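Translation initiation factor 6 (PDB 1G61) binds the 50S ribosomal subunit and keeps it from joining the 30S subunit to form the 70S initiation complex. Local coordinates at residues A[24-30]-A[46-52]; A[151-155]-A[194-200]. All coordinates share one frame. Numbering follows the deposited sequence.

Contact 1: A[24-30]-A[46-52]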
loop_
_atom_site.group_PDB
_atom_site.type_symbol
_atom_site.label_atom_id
_atom_site.label_comp_id
_atom_site.label_asym_id
_atom_site.label_seq_id
_atom_site.Cartn_x
_atom_site.Cartn_y
_atom_site.Cartn_z
ATOM N N GLU A 24 1.288 -4.149 10.980
ATOM C CA GLU A 24 2.439 -4.580 11.794
ATOM C C GLU A 24 3.770 -4.086 11.289
ATOM O O GLU A 24 4.683 -3.816 12.107
ATOM C CB GLU A 24 2.465 -6.110 11.932
ATOM C CG GLU A 24 1.232 -6.677 12.635
ATOM C CD GLU A 24 -0.054 -6.931 11.864
ATOM O OE1 GLU A 24 -0.104 -7.049 10.579
ATOM O OE2 GLU A 24 -1.148 -7.050 12.529
ATOM N N ILE A 25 3.926 -3.948 9.971
ATOM C CA ILE A 25 5.245 -3.576 9.422
ATOM C C ILE A 25 5.105 -2.446 8.420
ATOM O O ILE A 25 4.061 -2.270 7.811
ATOM C CB ILE A 25 5.935 -4.764 8.707
ATOM C CG1 ILE A 25 5.274 -5.230 7.396
ATOM C CG2 ILE A 25 6.155 -5.899 9.710
ATOM C CD1 ILE A 25 6.025 -6.351 6.683
ATOM N N THR A 26 6.170 -1.698 8.214
ATOM C CA THR A 26 6.292 -0.721 7.178
ATOM C C THR A 26 7.623 -0.888 6.471
ATOM O O THR A 26 8.625 -1.017 7.161
ATOM C CB THR A 26 6.207 0.712 7.765
ATOM O OG1 THR A 26 4.994 0.815 8.551
ATOM C CG2 THR A 26 6.207 1.715 6.630
ATOM N N LEU A 27 7.594 -0.932 5.146
ATOM C CA LEU A 27 8.821 -1.028 4.349
ATOM C C LEU A 27 9.115 0.348 3.786
ATOM O O LEU A 27 8.201 0.975 3.228
ATOM C CB LEU A 27 8.704 -2.060 3.222
ATOM C CG LEU A 27 8.246 -3.477 3.608
ATOM C CD1 LEU A 27 8.498 -4.421 2.442
ATOM C CD2 LEU A 27 8.936 -4.056 4.805
ATOM N N LEU A 28 10.369 0.787 3.943
ATOM C CA LEU A 28 10.763 2.145 3.639
ATOM C C LEU A 28 12.033 2.184 2.812
ATOM O O LEU A 28 12.826 1.228 2.831
ATOM C CB LEU A 28 11.025 2.949 4.936
ATOM C CG LEU A 28 9.805 3.171 5.848
ATOM C CD1 LEU A 28 10.214 3.693 7.200
ATOM C CD2 LEU A 28 8.817 4.118 5.145
ATOM N N PRO A 29 12.289 3.255 2.082
ATOM C CA PRO A 29 13.549 3.335 1.300
ATOM C C PRO A 29 14.778 3.463 2.183
ATOM O O PRO A 29 14.687 4.061 3.247
ATOM C CB PRO A 29 13.364 4.594 0.461
ATOM C CG PRO A 29 12.166 5.266 0.941
ATOM C CD PRO A 29 11.445 4.431 1.927
ATOM N N ILE A 30 15.904 2.909 1.680
ATOM C CA ILE A 30 17.126 2.979 2.494
ATOM C C ILE A 30 17.652 4.392 2.653
ATOM O O ILE A 30 18.448 4.618 3.582
ATOM C CB ILE A 30 18.268 2.096 1.894
ATOM C CG1 ILE A 30 18.700 2.510 0.468
ATOM C CG2 ILE A 30 17.849 0.634 1.961
ATOM C CD1 ILE A 30 19.929 1.693 0.031
ATOM N N THR A 46 4.192 0.761 13.850
ATOM C CA THR A 46 4.669 -0.432 13.161
ATOM C C THR A 46 6.167 -0.642 13.403
ATOM O O THR A 46 6.826 0.308 13.860
ATOM C CB THR A 46 4.506 -0.301 11.628
ATOM O OG1 THR A 46 5.072 0.961 11.274
ATOM C CG2 THR A 46 3.044 -0.350 11.228
ATOM N N LYS A 47 6.682 -1.801 13.076
ATOM C CA LYS A 47 8.087 -2.118 12.943
ATOM C C LYS A 47 8.508 -1.786 11.503
ATOM O O LYS A 47 7.859 -2.236 10.555
ATOM C CB LYS A 47 8.381 -3.571 13.305
ATOM C CG LYS A 47 8.130 -3.892 14.779
ATOM C CD LYS A 47 9.269 -3.386 15.662
ATOM C CE LYS A 47 9.088 -3.770 17.134
ATOM N NZ LYS A 47 10.291 -3.394 17.939
ATOM N N CYS A 48 9.551 -1.000 11.365
ATOM C CA CYS A 48 9.953 -0.473 10.073
ATOM C C CYS A 48 11.221 -1.159 9.594
ATOM O O CYS A 48 12.172 -1.300 10.361
ATOM C CB CYS A 48 10.203 1.023 10.166
ATOM S SG CYS A 48 8.700 1.989 10.338
ATOM N N LEU A 49 11.216 -1.560 8.350
ATOM C CA LEU A 49 12.404 -2.089 7.685
ATOM C C LEU A 49 12.782 -1.194 6.509
ATOM O O LEU A 49 11.911 -0.937 5.643
ATOM C CB LEU A 49 12.135 -3.499 7.127
ATOM C CG LEU A 49 13.273 -4.059 6.266
ATOM C CD1 LEU A 49 14.548 -4.260 7.091
ATOM C CD2 LEU A 49 12.851 -5.367 5.586
ATOM N N GLN A 50 14.034 -0.749 6.461
ATOM C CA GLN A 50 14.545 -0.067 5.276
ATOM C C GLN A 50 15.203 -1.103 4.383
ATOM O O GLN A 50 16.093 -1.830 4.812
ATOM C CB GLN A 50 15.582 0.997 5.671
ATOM C CG GLN A 50 14.881 2.161 6.405
ATOM C CD GLN A 50 15.859 3.281 6.721
ATOM O OE1 GLN A 50 16.073 4.187 5.870
ATOM N NE2 GLN A 50 16.463 3.249 7.881
ATOM N N THR A 51 14.760 -1.190 3.119
ATOM C CA THR A 51 15.276 -2.182 2.189
ATOM C C THR A 51 15.088 -1.679 0.768
ATOM O O THR A 51 14.165 -0.924 0.463
ATOM C CB THR A 51 14.599 -3.548 2.408
ATOM O OG1 THR A 51 15.267 -4.544 1.597
ATOM C CG2 THR A 51 13.132 -3.579 1.990
ATOM N N ASN A 52 15.950 -2.126 -0.145
ATOM C CA ASN A 52 15.684 -2.070 -1.560
ATOM C C ASN A 52 14.822 -3.252 -1.982
ATOM O O ASN A 52 14.798 -4.283 -1.281
ATOM C CB ASN A 52 16.995 -2.167 -2.357
ATOM C CG ASN A 52 17.897 -0.939 -2.278
ATOM O OD1 ASN A 52 17.456 0.166 -2.002
ATOM N ND2 ASN A 52 19.176 -1.198 -2.543
HETATM O O HOH W 1 15.387 1.308 -0.641
#
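Ile30, Leu28 and Gln50 have the most surface covered in this contact between strands 25-28 and 47-50. The two strands run parallel, with axes 4.6 Å apart at closest approach and 23° between their directions.

Leu28 bonds to 46-52 through both N and O, to the residues flanking its bridge partner Gln50. Leu28 N donates to Leu49 O (2.9 Å), and Leu28 O accepts from Thr51 N (3.1 Å). Thr26 sets this parallel pattern earlier: Thr26 N donates to Lys47 O (2.9 Å), and Thr26 O accepts from Leu49 N (2.9 Å). The Leu28 side chain meets Cys48, with Leu28 CD1 to Cys48 SG 3.9 Å, and Leu28 CB lies 4.2 Å from Gln50 CG. Thr26, Leu28, Cys48 and Gln50 share one face, where Thr26, Cys48 and Gln50 meet helix 34-44. Ile25, Leu27 and Leu49 project from the other face; Ile25 and Leu49 meet Phe87 of helix 78-90.

Ile30 lies past the end of its strand. Ile30 CG2 packs 3.8 Å from Thr51 N, and Ile30 CD1 is 3.5 Å from Asn52 OD1. A water takes over where direct pairing ends: it accepts from Ile30 N (2.9 Å) and donates to Thr51 O (2.8 Å) and Asn52 OD1 (2.7 Å). At the other end, Thr26 OG1 and Thr46 OG1 share a hydrogen bond of 2.7 Å.

Strand 25-28, helix 34-44 and strand 47-50 form a beta-alpha-beta unit. Its strands pair mainly by backbone bonds, which do not depend on side-chain identity; the threonine pair adds to them. The faces differ: apolar around Phe87, mixed against helix 34-44.

Contact 2: A[151-155]-A[194-200]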
loop_
_atom_site.group_PDB
_atom_site.type_symbol
_atom_site.label_atom_id
_atom_site.label_comp_id
_atom_site.label_asym_id
_atom_site.label_seq_id
_atom_site.Cartn_x
_atom_site.Cartn_y
_atom_site.Cartn_z
ATOM N N GLY A 151 -3.601 -0.329 -7.265
ATOM C CA GLY A 151 -2.811 0.063 -6.093
ATOM C C GLY A 151 -2.345 1.481 -6.158
ATOM O O GLY A 151 -2.166 2.121 -5.136
ATOM N N SER A 152 -2.140 2.055 -7.344
ATOM C CA SER A 152 -1.760 3.458 -7.460
ATOM C C SER A 152 -2.973 4.364 -7.241
ATOM O O SER A 152 -2.784 5.516 -6.871
ATOM C CB SER A 152 -1.205 3.769 -8.842
ATOM O OG SER A 152 -0.019 3.014 -9.117
ATOM N N ASN A 153 -4.185 3.851 -7.498
ATOM C CA ASN A 153 -5.344 4.715 -7.569
ATOM C C ASN A 153 -6.300 4.592 -6.401
ATOM O O ASN A 153 -7.417 5.129 -6.438
ATOM C CB ASN A 153 -6.029 4.487 -8.945
ATOM C CG ASN A 153 -5.190 5.197 -9.982
ATOM O OD1 ASN A 153 -5.234 6.434 -10.029
ATOM N ND2 ASN A 153 -4.450 4.438 -10.789
ATOM N N ALA A 154 -5.847 3.981 -5.310
ATOM C CA ALA A 154 -6.632 3.942 -4.082
ATOM C C ALA A 154 -5.711 3.592 -2.922
ATOM O O ALA A 154 -4.613 3.112 -3.156
ATOM C CB ALA A 154 -7.760 2.906 -4.176
ATOM N N VAL A 155 -6.191 3.892 -1.732
ATOM C CA VAL A 155 -5.579 3.540 -0.467
ATOM C C VAL A 155 -6.614 2.723 0.286
ATOM O O VAL A 155 -7.798 3.110 0.353
ATOM C CB VAL A 155 -5.231 4.796 0.361
ATOM C CG1 VAL A 155 -4.701 4.435 1.752
ATOM C CG2 VAL A 155 -4.239 5.666 -0.365
ATOM N N THR A 194 -4.447 12.447 -8.609
ATOM C CA THR A 194 -5.603 11.525 -8.525
ATOM C C THR A 194 -5.185 10.121 -8.103
ATOM O O THR A 194 -6.005 9.358 -7.599
ATOM C CB THR A 194 -6.335 11.439 -9.879
ATOM O OG1 THR A 194 -5.372 11.109 -10.895
ATOM C CG2 THR A 194 -6.945 12.786 -10.241
ATOM N N SER A 195 -3.913 9.781 -8.319
ATOM C CA SER A 195 -3.414 8.445 -7.978
ATOM C C SER A 195 -3.081 8.460 -6.497
ATOM O O SER A 195 -1.929 8.553 -6.068
ATOM C CB SER A 195 -2.236 8.122 -8.903
ATOM O OG SER A 195 -1.372 9.236 -9.066
ATOM N N VAL A 196 -4.122 8.378 -5.653
ATOM C CA VAL A 196 -3.881 8.629 -4.226
ATOM C C VAL A 196 -3.050 7.545 -3.608
ATOM O O VAL A 196 -2.374 7.801 -2.586
ATOM C CB VAL A 196 -5.243 8.776 -3.492
ATOM C CG1 VAL A 196 -5.924 10.059 -4.001
ATOM C CG2 VAL A 196 -6.120 7.565 -3.641
ATOM N N GLY A 197 -3.031 6.341 -4.171
ATOM C CA GLY A 197 -2.177 5.269 -3.658
ATOM C C GLY A 197 -0.692 5.614 -3.824
ATOM O O GLY A 197 0.139 5.120 -3.070
ATOM N N ALA A 198 -0.331 6.467 -4.753
ATOM C CA ALA A 198 1.054 6.904 -4.915
ATOM C C ALA A 198 1.413 7.925 -3.851
ATOM O O ALA A 198 2.613 8.202 -3.691
ATOM C CB ALA A 198 1.273 7.513 -6.306
ATOM N N CYS A 199 0.461 8.472 -3.106
ATOM C CA CYS A 199 0.688 9.651 -2.263
ATOM C C CYS A 199 0.567 9.392 -0.768
ATOM O O CYS A 199 0.901 10.285 0.032
ATOM C CB CYS A 199 -0.364 10.740 -2.597
ATOM S SG CYS A 199 -0.298 11.289 -4.325
ATOM N N ILE A 200 0.085 8.236 -0.365
ATOM C CA ILE A 200 -0.324 7.991 1.025
ATOM C C ILE A 200 -0.029 6.540 1.400
ATOM O O ILE A 200 -0.252 5.642 0.603
ATOM C CB ILE A 200 -1.837 8.166 1.167
ATOM C CG1 ILE A 200 -2.312 9.596 0.822
ATOM C CG2 ILE A 200 -2.305 7.758 2.563
ATOM C CD1 ILE A 200 -3.798 9.720 0.649
HETATM O O HOH W 2 -4.696 8.594 -11.651
#
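Ser152 O is the polar centre of this contact. Two backbone amides of 194-200 give it weak hydrogen bonds: Gly197 N lies 2.8 Å from Ser152 O, and Ala198 N lies 3.4 Å from Ser152 O. Gly197 CA also makes a CH...O contact with Gly151 O at 3.5 Å, and Gly197 CA lies 3.3 Å from Ala154 O. A CB on Gly197 would point at 151-155 and run into Gly151 O and Ala154 O. A water bridges Asn153 OD1 (2.8 Å) and Thr194 OG1 (2.7 Å), while Asn153 ND2 bonds to Thr149 O.

Packing is apolar further along. Val155 CG2 rests 3.8 Å from Ile200 CB and 4.2 Å from Val196 CG2. Val196 and Ile200 also touch Leu162 of the neighbouring strand 160-163.

Ser195 centres an inverse gamma turn. Residues 196-198 have helical backbone angles and lie just before strand 200-202. The arrangement joins the starts of two successive alpha/beta subdomains, as expected in the five-subdomain, pseudo-fivefold fold of the eIF-6 family.

Overall arrangement
The two contacts lie on opposite sides of the chain's centre, their centres about 19 Å apart, and share no elements. Contact 1 works within one beta-alpha-beta unit, and its centre lies about 12 Å from the centre of the chain. The centre of contact 2 lies about 8 Å from it. Both are partly buried; contact 1 has two exposed residues, contact 2 none. Contact 2 joins a strand start to a turn from a later part of the chain. Regular parallel pairing marks contact 1. Contact 2 has two weak bonds to one carbonyl, a water bridge, a glycine set against the backbone, and valine packing. Thus one builds a subdomain and the other joins neighbouring subdomains.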